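Local coordinates for protein fructose-bisphosphate aldolase class I (Thermoproteus tenax, PDB 1W8S) that belongs to the DeoC/LacD family of class I aldolases and holds 1,6-di-O-phosphono-beta-D-fructofuranose in a pocket of its TIM-barrel fold, at residues Ile19-Asp24 with Asn233-Arg238; Asp56-Gln61 with Val73-Lys78; Val142-Pro147 with Ala175-Tyr180. The protein carries 2 engineered substitutions. All blocks are in the same frame, centred on the assembly; numbering follows the deposited sequence.

Contact 1 (Ile19-Asp24 with Asn233-Arg238); sequences IILAYD and NVWQRR. With FBP (1,6-di-O-phosphono-beta-D-fructofuranose), chain O.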
loop_
_atom_site.group_PDB
_atom_site.type_symbol
_atom_site.label_atom_id
_atom_site.label_comp_id
_atom_site.label_asym_id
_atom_site.label_seq_id
_atom_site.Cartn_x
_atom_site.Cartn_y
_atom_site.Cartn_z
ATOM N N ILE E 19 21.966 26.565 17.697
ATOM C CA ILE E 19 21.397 27.210 16.530
ATOM C C ILE E 19 21.711 26.321 15.344
ATOM O O ILE E 19 22.865 26.027 15.084
ATOM C CB ILE E 19 21.978 28.609 16.267
ATOM C CG1 ILE E 19 21.796 29.523 17.476
ATOM C CG2 ILE E 19 21.305 29.203 15.035
ATOM C CD1 ILE E 19 22.367 30.901 17.298
ATOM N N ILE E 20 20.666 25.927 14.633
ATOM C CA ILE E 20 20.787 25.082 13.454
ATOM C C ILE E 20 20.303 25.892 12.284
ATOM O O ILE E 20 19.249 26.480 12.366
ATOM C CB ILE E 20 19.899 23.834 13.601
ATOM C CG1 ILE E 20 20.313 23.000 14.808
ATOM C CG2 ILE E 20 19.986 22.995 12.354
ATOM C CD1 ILE E 20 21.693 22.561 14.749
ATOM N N LEU E 21 21.090 25.946 11.223
ATOM C CA LEU E 21 20.706 26.675 10.023
ATOM C C LEU E 21 19.939 25.742 9.071
ATOM O O LEU E 21 20.497 24.812 8.488
ATOM C CB LEU E 21 21.922 27.276 9.329
ATOM C CG LEU E 21 21.625 28.315 8.248
ATOM C CD1 LEU E 21 20.840 29.497 8.814
ATOM C CD2 LEU E 21 22.908 28.794 7.607
ATOM N N ALA E 22 18.648 26.009 8.936
ATOM C CA ALA E 22 17.733 25.146 8.211
ATOM C C ALA E 22 17.750 25.537 6.742
ATOM O O ALA E 22 17.630 26.699 6.414
ATOM C CB ALA E 22 16.338 25.309 8.776
ATOM N N TYR E 23 17.871 24.559 5.863
ATOM C CA TYR E 23 17.966 24.805 4.454
ATOM C C TYR E 23 17.322 23.694 3.621
ATOM O O TYR E 23 17.852 23.321 2.573
ATOM C CB TYR E 23 19.408 24.969 4.067
ATOM C CG TYR E 23 19.647 25.521 2.703
ATOM C CD1 TYR E 23 19.167 26.778 2.361
ATOM C CD2 TYR E 23 20.409 24.829 1.766
ATOM C CE1 TYR E 23 19.432 27.344 1.111
ATOM C CE2 TYR E 23 20.696 25.386 0.506
ATOM C CZ TYR E 23 20.188 26.638 0.188
ATOM O OH TYR E 23 20.444 27.210 -1.021
ATOM N N ASP E 24 16.182 23.185 4.087
ATOM C CA ASP E 24 15.348 22.289 3.270
ATOM C C ASP E 24 14.330 23.031 2.429
ATOM O O ASP E 24 13.515 22.407 1.752
ATOM C CB ASP E 24 14.638 21.194 4.108
ATOM C CG ASP E 24 13.815 21.760 5.266
ATOM O OD1 ASP E 24 14.172 22.854 5.784
ATOM O OD2 ASP E 24 12.824 21.170 5.752
ATOM N N ASN E 233 14.721 33.708 8.550
ATOM C CA ASN E 233 15.085 34.885 9.361
ATOM C C ASN E 233 16.594 35.134 9.443
ATOM O O ASN E 233 17.016 36.176 9.935
ATOM C CB ASN E 233 14.481 34.802 10.758
ATOM C CG ASN E 233 13.094 35.350 10.806
ATOM O OD1 ASN E 233 12.897 36.571 10.687
ATOM N ND2 ASN E 233 12.108 34.466 10.891
ATOM N N VAL E 234 17.398 34.191 8.964
ATOM C CA VAL E 234 18.803 34.440 8.690
ATOM C C VAL E 234 19.038 34.672 7.183
ATOM O O VAL E 234 19.402 35.762 6.791
ATOM C CB VAL E 234 19.717 33.324 9.268
ATOM C CG1 VAL E 234 21.172 33.512 8.843
ATOM C CG2 VAL E 234 19.638 33.344 10.796
ATOM N N TRP E 235 18.835 33.667 6.334
ATOM C CA TRP E 235 19.319 33.797 4.944
ATOM C C TRP E 235 18.427 34.542 3.965
ATOM O O TRP E 235 18.870 34.827 2.851
ATOM C CB TRP E 235 19.806 32.470 4.357
ATOM C CG TRP E 235 18.890 31.344 4.487
ATOM C CD1 TRP E 235 19.043 30.250 5.280
ATOM C CD2 TRP E 235 17.673 31.153 3.774
ATOM N NE1 TRP E 235 17.981 29.388 5.113
ATOM C CE2 TRP E 235 17.130 29.919 4.186
ATOM C CE3 TRP E 235 16.967 31.906 2.832
ATOM C CZ2 TRP E 235 15.924 29.445 3.714
ATOM C CZ3 TRP E 235 15.780 31.396 2.338
ATOM C CH2 TRP E 235 15.269 30.207 2.790
ATOM N N GLN E 236 17.206 34.901 4.360
ATOM C CA GLN E 236 16.425 35.854 3.546
ATOM C C GLN E 236 16.818 37.312 3.808
ATOM O O GLN E 236 16.260 38.209 3.171
ATOM C CB GLN E 236 14.911 35.723 3.757
ATOM C CG GLN E 236 14.259 34.598 2.992
ATOM C CD GLN E 236 12.727 34.729 2.917
ATOM O OE1 GLN E 236 12.055 34.962 3.926
ATOM N NE2 GLN E 236 12.187 34.554 1.718
ATOM N N ARG E 237 17.739 37.550 4.751
ATOM C CA ARG E 237 18.253 38.898 5.021
ATOM C C ARG E 237 19.531 39.183 4.246
ATOM O O ARG E 237 20.415 38.350 4.179
ATOM C CB ARG E 237 18.516 39.081 6.510
ATOM C CG ARG E 237 17.302 38.804 7.335
ATOM C CD ARG E 237 17.495 39.024 8.814
ATOM N NE ARG E 237 16.251 38.778 9.558
ATOM C CZ ARG E 237 15.199 39.575 9.521
ATOM N NH1 ARG E 237 15.226 40.679 8.797
ATOM N NH2 ARG E 237 14.100 39.270 10.213
ATOM N N ARG E 238 19.625 40.376 3.665
ATOM C CA ARG E 238 20.845 40.785 2.969
ATOM C C ARG E 238 21.993 41.001 3.960
ATOM O O ARG E 238 23.161 40.863 3.585
ATOM C CB ARG E 238 20.605 42.045 2.141
ATOM C CG ARG E 238 19.882 41.779 0.811
ATOM C CD ARG E 238 19.178 43.028 0.258
ATOM N NE ARG E 238 18.298 43.606 1.283
ATOM C CZ ARG E 238 18.013 44.904 1.441
ATOM N NH1 ARG E 238 18.511 45.834 0.617
ATOM N NH2 ARG E 238 17.201 45.266 2.438
HETATM P P1 FBP O . 12.430 28.668 8.882
HETATM O O1P FBP O . 12.687 29.346 7.593
HETATM O O2P FBP O . 13.158 29.285 10.114
HETATM O O3P FBP O . 10.944 28.587 9.247
HETATM O O1 FBP O . 12.991 27.185 8.723
HETATM C C1 FBP O . 12.796 26.220 9.734
HETATM C C2 FBP O . 11.819 25.150 9.225
HETATM O O2 FBP O . 11.545 24.194 10.273
HETATM C C3 FBP O . 12.305 24.402 7.976
HETATM O O3 FBP O . 13.263 23.385 8.223
HETATM C C4 FBP O . 10.981 23.868 7.432
HETATM O O4 FBP O . 10.979 23.557 6.049
HETATM C C5 FBP O . 10.052 25.043 7.699
HETATM O O5 FBP O . 10.561 25.721 8.860
HETATM C C6 FBP O . 8.623 24.557 7.914
HETATM O O6 FBP O . 7.809 25.665 8.258
HETATM P P2 FBP O . 6.483 26.025 7.404
HETATM O O4P FBP O . 6.392 27.532 7.371
HETATM O O5P FBP O . 6.564 25.364 6.026
HETATM O O6P FBP O . 5.218 25.592 8.167
#
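Trp235 turns its pyrrole edge to the backbone of Ala22 and presents a face to Tyr23. Its CG lies between the backbone N and the carbonyl carbon (chi1 51°), and from there the indole extends toward the strand. NE1 donates to Ala22 O over 3.0 Å, an almost straight bond (175° at the hydrogen), with the acceptor in the indole plane; this buried backbone oxygen is thereby satisfied by a side chain. The same edge is flanked by Leu21, whose CD1 sits 4.0 Å from Trp235 CD1, near the ring plane. That methyl also touches Val234, 4.0 Å from its CB, the two side chains meeting at a slant. Tyr23 stands almost perpendicular to the indole in an edge-to-face stack, with planes at 87° and 5.6 Å between the tyrosine ring and five-membered ring centroids. Its CD1 comes in over the rim of the indole face, 4.2 Å from CE2 of Trp235. The phenol OH is held further off, by Ser40 O and by Arg166 of a neighbouring subunit. Just beyond Tyr23, Asp24 reaches the ligand: FBP O3 donates to OD1 at 2.7 Å and FBP O4 to OD2 at 3.0 Å. The turn after helix 232-235 is braced by Arg237, which grips Asn233 side-on through NE and NH2. The contact thus joins the first strand of the barrel to the short helix that follows strand 227-230; Ile46 of helix 43-53 packs on Leu21, Tyr23 and Trp235, and Leu247 of helix 240-253 covers Val234.

Contact 2 (Asp56-Gln61 with Val73-Lys78); sequences DGVVFQ and VPLILK
Phe60 and Leu75 meet at about a right angle on the helix-facing side of two parallel strands. At Phe60 the CB already rests on the leucine, 3.8 Å from its CD1. CG swings anti to the carbonyl carbon (chi1 -73°) and remains in touch with that methyl, as does CD2, which lies 4.0 Å from Leu75 CD1; the methyl approaches the ring obliquely. Val58 of the same strand lays CG2 over one face, offset toward the rim. Farther out, CE1 comes 3.7 Å from CD2 of Tyr23, and Leu47 of helix 43-53 also packs against this side chain. Beneath these groups the backbones run parallel, the strand axes 18° apart, and four hydrogen bonds stitch them: Val58 N to Pro74 O, Ile76 N to Val58 O, Phe60 N to Ile76 O and Lys78 N to Phe60 O. The bond from Ile76 N to Val58 O is the straightest, at 176° over 2.9 Å. Strand 57-60, helix 62-68 and strand 75-81 form one beta-alpha-beta unit, the repeating element of a TIM barrel, and the two strands are neighbours in its wall. Val59 and Ile76 point to the other side of the sheet, where Val59 CG2 meets Ile76 CB at 4.1 Å and Ile20 of strand 18-22 packs against both. Val59 CG1 also touches Lys78 CB, 3.8 Å away, while the lysine's NZ donates to Asn80 O. The side chain of Val59 lies near the bound FBP. At the opposite end of the pair Val73 presses CG1 onto Gly57, 3.4 Å from its CA, and the carboxylate of Asp56 is held by Arg15 and Tyr252.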
loop_
_atom_site.group_PDB
_atom_site.type_symbol
_atom_site.label_atom_id
_atom_site.label_comp_id
_atom_site.label_asym_id
_atom_site.label_seq_id
_atom_site.Cartn_x
_atom_site.Cartn_y
_atom_site.Cartn_z
ATOM N N ASP E 56 25.749 25.579 14.966
ATOM C CA ASP E 56 26.030 24.192 15.350
ATOM C C ASP E 56 25.818 23.165 14.264
ATOM O O ASP E 56 26.320 22.050 14.361
ATOM C CB ASP E 56 25.147 23.790 16.523
ATOM C CG ASP E 56 25.400 24.647 17.725
ATOM O OD1 ASP E 56 26.478 24.467 18.367
ATOM O OD2 ASP E 56 24.592 25.551 18.065
ATOM N N GLY E 57 25.044 23.532 13.253
ATOM C CA GLY E 57 24.658 22.585 12.223
ATOM C C GLY E 57 23.877 23.218 11.098
ATOM O O GLY E 57 23.470 24.391 11.178
ATOM N N VAL E 58 23.682 22.418 10.054
ATOM C CA VAL E 58 22.823 22.738 8.928
ATOM C C VAL E 58 21.856 21.564 8.699
ATOM O O VAL E 58 22.187 20.420 9.026
ATOM C CB VAL E 58 23.657 22.981 7.650
ATOM C CG1 VAL E 58 24.455 24.238 7.759
ATOM C CG2 VAL E 58 24.602 21.789 7.372
ATOM N N VAL E 59 20.671 21.850 8.161
ATOM C CA VAL E 59 19.709 20.827 7.770
ATOM C C VAL E 59 19.637 20.846 6.232
ATOM O O VAL E 59 19.275 21.874 5.656
ATOM C CB VAL E 59 18.319 21.134 8.337
ATOM C CG1 VAL E 59 17.320 20.069 7.957
ATOM C CG2 VAL E 59 18.372 21.279 9.850
ATOM N N PHE E 60 20.010 19.743 5.584
ATOM C CA PHE E 60 19.964 19.615 4.119
ATOM C C PHE E 60 19.106 18.385 3.742
ATOM O O PHE E 60 19.106 17.394 4.461
ATOM C CB PHE E 60 21.345 19.326 3.523
ATOM C CG PHE E 60 22.332 20.491 3.503
ATOM C CD1 PHE E 60 21.961 21.809 3.766
ATOM C CD2 PHE E 60 23.654 20.238 3.143
ATOM C CE1 PHE E 60 22.890 22.814 3.722
ATOM C CE2 PHE E 60 24.589 21.240 3.077
ATOM C CZ PHE E 60 24.210 22.538 3.369
ATOM N N GLN E 61 18.440 18.460 2.591
ATOM C CA GLN E 61 17.912 17.261 1.905
ATOM C C GLN E 61 19.080 16.524 1.268
ATOM O O GLN E 61 20.164 17.074 1.077
ATOM C CB GLN E 61 16.907 17.634 0.815
ATOM C CG GLN E 61 15.743 18.486 1.242
ATOM C CD GLN E 61 14.643 17.708 1.899
ATOM O OE1 GLN E 61 14.541 16.472 1.746
ATOM N NE2 GLN E 61 13.788 18.426 2.615
ATOM N N VAL E 73 30.529 21.784 8.997
ATOM C CA VAL E 73 29.584 22.039 10.076
ATOM C C VAL E 73 28.756 20.750 10.192
ATOM O O VAL E 73 28.409 20.177 9.175
ATOM C CB VAL E 73 28.656 23.208 9.668
ATOM C CG1 VAL E 73 27.592 23.441 10.678
ATOM C CG2 VAL E 73 29.474 24.478 9.538
ATOM N N PRO E 74 28.428 20.284 11.380
ATOM C CA PRO E 74 27.584 19.084 11.493
ATOM C C PRO E 74 26.284 19.140 10.676
ATOM O O PRO E 74 25.637 20.175 10.548
ATOM C CB PRO E 74 27.277 19.007 12.980
ATOM C CG PRO E 74 28.396 19.739 13.658
ATOM C CD PRO E 74 28.851 20.794 12.699
ATOM N N LEU E 75 25.912 18.000 10.118
ATOM C CA LEU E 75 24.797 17.911 9.186
ATOM C C LEU E 75 23.653 17.097 9.797
ATOM O O LEU E 75 23.885 16.025 10.316
ATOM C CB LEU E 75 25.274 17.236 7.911
ATOM C CG LEU E 75 24.216 16.719 6.945
ATOM C CD1 LEU E 75 23.433 17.859 6.351
ATOM C CD2 LEU E 75 24.883 15.886 5.862
ATOM N N ILE E 76 22.438 17.646 9.706
ATOM C CA ILE E 76 21.201 16.949 9.956
ATOM C C ILE E 76 20.600 16.718 8.579
ATOM O O ILE E 76 20.307 17.674 7.852
ATOM C CB ILE E 76 20.275 17.776 10.821
ATOM C CG1 ILE E 76 20.972 18.132 12.134
ATOM C CG2 ILE E 76 18.966 17.023 11.086
ATOM C CD1 ILE E 76 20.117 18.957 13.100
ATOM N N LEU E 77 20.493 15.451 8.192
ATOM C CA LEU E 77 19.895 15.056 6.911
ATOM C C LEU E 77 18.384 14.921 7.086
ATOM O O LEU E 77 17.878 14.064 7.831
ATOM C CB LEU E 77 20.527 13.779 6.416
ATOM C CG LEU E 77 20.462 13.349 4.965
ATOM C CD1 LEU E 77 19.110 13.527 4.370
ATOM C CD2 LEU E 77 21.466 14.144 4.184
ATOM N N LYS E 78 17.667 15.853 6.462
ATOM C CA LYS E 78 16.219 15.887 6.427
ATOM C C LYS E 78 15.740 14.819 5.451
ATOM O O LYS E 78 15.987 14.932 4.246
ATOM C CB LYS E 78 15.779 17.262 5.912
ATOM C CG LYS E 78 14.276 17.459 5.769
ATOM C CD LYS E 78 13.579 17.069 7.002
ATOM C CE LYS E 78 12.097 17.484 6.997
ATOM N NZ LYS E 78 11.482 17.499 5.691
#

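Contact 3 (Val142-Pro147 with Ala175-Tyr180); sequences VVESFP and AMKIKY. Engineered in segment 142-147: Glu144 (natural residue Trp), Phe146 (natural residue Tyr). With FBP (1,6-di-O-phosphono-beta-D-fructofuranose), chain O.
Three backbone hydrogen bonds, each 3.0 Å long, pair Val143 N with Ala175 O, Lys177 N with Val143 O, and Ser145 N with Lys177 O. Past them a water takes over, accepting from Lys179 N and donating to Ser145 O. Among the charged groups, the engineered Glu144 forms a salt bridge through OE1 with Lys177 NZ, a weak hydrogen bond at 3.3 Å. Lys177 NZ donates to FBP O2, though the modelled 2.5 Å is unusually short and the exact geometry doubtful. A second water accepts from Lys177 NZ at 2.9 Å and also contacts FBP O3. Helix 158-171 links the two strands in a beta-alpha-beta unit of the TIM barrel, and Glu144 and Lys177 project to the same face of the sheet. Lys179, its chain extended beyond CG, donates through NZ to the phosphate oxygen FBP O6P at 2.8 Å and forms a salt bridge with Glu155. Apolar contact centres on the engineered Phe146, whose ring crosses Lys179 at about a right angle: CE1 lies 3.7 Å from Lys179 CG. With CG of Lys177 anti to its backbone N (chi1 171°), that carbon comes to lie 4.0 Å from Phe146 CZ, and FBP O2 lies at the ring edge, near its plane.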
loop_
_atom_site.group_PDB
_atom_site.type_symbol
_atom_site.label_atom_id
_atom_site.label_comp_id
_atom_site.label_asym_id
_atom_site.label_seq_id
_atom_site.Cartn_x
_atom_site.Cartn_y
_atom_site.Cartn_z
ATOM N N VAL E 142 15.758 13.733 14.919
ATOM C CA VAL E 142 15.064 14.994 15.185
ATOM C C VAL E 142 13.712 14.901 14.507
ATOM O O VAL E 142 13.648 14.759 13.269
ATOM C CB VAL E 142 15.832 16.227 14.640
ATOM C CG1 VAL E 142 15.118 17.555 15.105
ATOM C CG2 VAL E 142 17.276 16.181 15.030
ATOM N N VAL E 143 12.643 14.922 15.298
ATOM C CA VAL E 143 11.307 14.895 14.750
ATOM C C VAL E 143 10.840 16.340 14.701
ATOM O O VAL E 143 10.834 17.045 15.727
ATOM C CB VAL E 143 10.344 14.087 15.596
ATOM C CG1 VAL E 143 8.860 14.247 15.113
ATOM C CG2 VAL E 143 10.792 12.616 15.672
ATOM N N GLU E 144 10.436 16.738 13.509
ATOM C CA GLU E 144 9.886 18.056 13.202
ATOM C C GLU E 144 8.376 17.866 13.236
ATOM O O GLU E 144 7.809 17.250 12.353
ATOM C CB GLU E 144 10.443 18.506 11.832
ATOM C CG GLU E 144 11.914 18.062 11.692
ATOM C CD GLU E 144 12.589 18.313 10.340
ATOM O OE1 GLU E 144 13.738 18.880 10.310
ATOM O OE2 GLU E 144 12.011 17.861 9.310
ATOM N N SER E 145 7.750 18.318 14.319
ATOM C CA SER E 145 6.360 17.993 14.617
ATOM C C SER E 145 5.494 19.212 14.389
ATOM O O SER E 145 5.522 20.174 15.206
ATOM C CB SER E 145 6.253 17.550 16.071
ATOM O OG SER E 145 4.970 16.990 16.360
ATOM N N PHE E 146 4.729 19.164 13.303
ATOM C CA PHE E 146 3.928 20.296 12.805
ATOM C C PHE E 146 2.525 19.833 12.516
ATOM O O PHE E 146 2.201 19.497 11.366
ATOM C CB PHE E 146 4.503 20.853 11.504
ATOM C CG PHE E 146 5.883 21.430 11.622
ATOM C CD1 PHE E 146 6.211 22.326 12.629
ATOM C CD2 PHE E 146 6.867 21.077 10.701
ATOM C CE1 PHE E 146 7.479 22.876 12.720
ATOM C CE2 PHE E 146 8.138 21.602 10.788
ATOM C CZ PHE E 146 8.452 22.521 11.814
ATOM N N PRO E 147 1.673 19.798 13.537
ATOM C CA PRO E 147 0.264 19.453 13.327
ATOM C C PRO E 147 -0.360 20.294 12.262
ATOM O O PRO E 147 -0.175 21.506 12.217
ATOM C CB PRO E 147 -0.379 19.715 14.711
ATOM C CG PRO E 147 0.746 19.511 15.681
ATOM C CD PRO E 147 1.973 19.989 14.967
ATOM N N ALA E 175 15.572 14.640 19.648
ATOM C CA ALA E 175 15.380 16.083 19.746
ATOM C C ALA E 175 14.169 16.409 18.893
ATOM O O ALA E 175 13.747 15.596 18.038
ATOM C CB ALA E 175 16.614 16.819 19.209
ATOM N N MET E 176 13.637 17.614 19.032
ATOM C CA MET E 176 12.474 17.975 18.227
ATOM C C MET E 176 12.504 19.435 17.799
ATOM O O MET E 176 13.158 20.275 18.436
ATOM C CB MET E 176 11.171 17.675 18.984
ATOM C CG MET E 176 10.886 18.607 20.173
ATOM S SD MET E 176 9.348 18.174 21.059
ATOM C CE MET E 176 9.939 16.764 21.965
ATOM N N LYS E 177 11.753 19.718 16.745
ATOM C CA LYS E 177 11.551 21.048 16.225
ATOM C C LYS E 177 10.066 21.307 16.197
ATOM O O LYS E 177 9.308 20.491 15.688
ATOM C CB LYS E 177 12.126 21.150 14.821
ATOM C CG LYS E 177 11.788 22.427 14.089
ATOM C CD LYS E 177 12.726 22.675 12.862
ATOM C CE LYS E 177 12.564 21.638 11.751
ATOM N NZ LYS E 177 13.007 22.109 10.400
ATOM N N ILE E 178 9.632 22.404 16.801
ATOM C CA ILE E 178 8.218 22.772 16.853
ATOM C C ILE E 178 8.074 24.283 16.666
ATOM O O ILE E 178 9.050 25.016 16.805
ATOM C CB ILE E 178 7.555 22.344 18.189
ATOM C CG1 ILE E 178 8.169 23.099 19.373
ATOM C CG2 ILE E 178 7.636 20.827 18.379
ATOM C CD1 ILE E 178 7.548 22.766 20.683
ATOM N N LYS E 179 6.858 24.729 16.370
ATOM C CA LYS E 179 6.557 26.149 16.171
ATOM C C LYS E 179 6.419 26.875 17.504
ATOM O O LYS E 179 5.976 26.318 18.498
ATOM C CB LYS E 179 5.249 26.303 15.347
ATOM C CG LYS E 179 5.418 25.767 13.893
ATOM C CD LYS E 179 4.298 26.185 12.927
ATOM C CE LYS E 179 4.760 25.957 11.479
ATOM N NZ LYS E 179 3.758 26.328 10.416
ATOM N N TYR E 180 6.784 28.146 17.501
ATOM C CA TYR E 180 6.640 29.003 18.653
ATOM C C TYR E 180 5.180 29.438 18.816
ATOM O O TYR E 180 4.497 29.724 17.824
ATOM C CB TYR E 180 7.546 30.240 18.459
ATOM C CG TYR E 180 7.666 31.135 19.662
ATOM C CD1 TYR E 180 7.862 30.612 20.936
ATOM C CD2 TYR E 180 7.623 32.522 19.528
ATOM C CE1 TYR E 180 7.972 31.425 22.046
ATOM C CE2 TYR E 180 7.735 33.353 20.654
ATOM C CZ TYR E 180 7.908 32.790 21.909
ATOM O OH TYR E 180 8.023 33.592 23.034
HETATM P P1 FBP O . 12.430 28.668 8.882
HETATM O O1P FBP O . 12.687 29.346 7.593
HETATM O O2P FBP O . 13.158 29.285 10.114
HETATM O O3P FBP O . 10.944 28.587 9.247
HETATM O O1 FBP O . 12.991 27.185 8.723
HETATM C C1 FBP O . 12.796 26.220 9.734
HETATM C C2 FBP O . 11.819 25.150 9.225
HETATM O O2 FBP O . 11.545 24.194 10.273
HETATM C C3 FBP O . 12.305 24.402 7.976
HETATM O O3 FBP O . 13.263 23.385 8.223
HETATM C C4 FBP O . 10.981 23.868 7.432
HETATM O O4 FBP O . 10.979 23.557 6.049
HETATM C C5 FBP O . 10.052 25.043 7.699
HETATM O O5 FBP O . 10.561 25.721 8.860
HETATM C C6 FBP O . 8.623 24.557 7.914
HETATM O O6 FBP O . 7.809 25.665 8.258
HETATM P P2 FBP O . 6.483 26.025 7.404
HETATM O O4P FBP O . 6.392 27.532 7.371
HETATM O O5P FBP O . 6.564 25.364 6.026
HETATM O O6P FBP O . 5.218 25.592 8.167
HETATM O O HOH W 1 11.844 20.630 8.186
HETATM O O HOH W 2 4.760 22.733 16.143
#

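How the contacts relate
All three contacts reach the one barrel sheet: contacts 2 and 3 pair neighbouring strands, while contact 1 sets a short helix against strand 18-22. Along the chain, contact 2 and then contact 3 fall between the two segments of contact 1. Contacts 1 and 2 have centres about 12 Å apart and touch directly, since strands 18-22 and 57-60 are paired. Contact 3 sits elsewhere in the wall, its centre about 17 Å from that of contact 1 and about 15 Å from that of contact 2. Contacts 1 and 3 do not touch, yet both reach FBP, so the pocket gathers residues distant in sequence from different strands of one barrel.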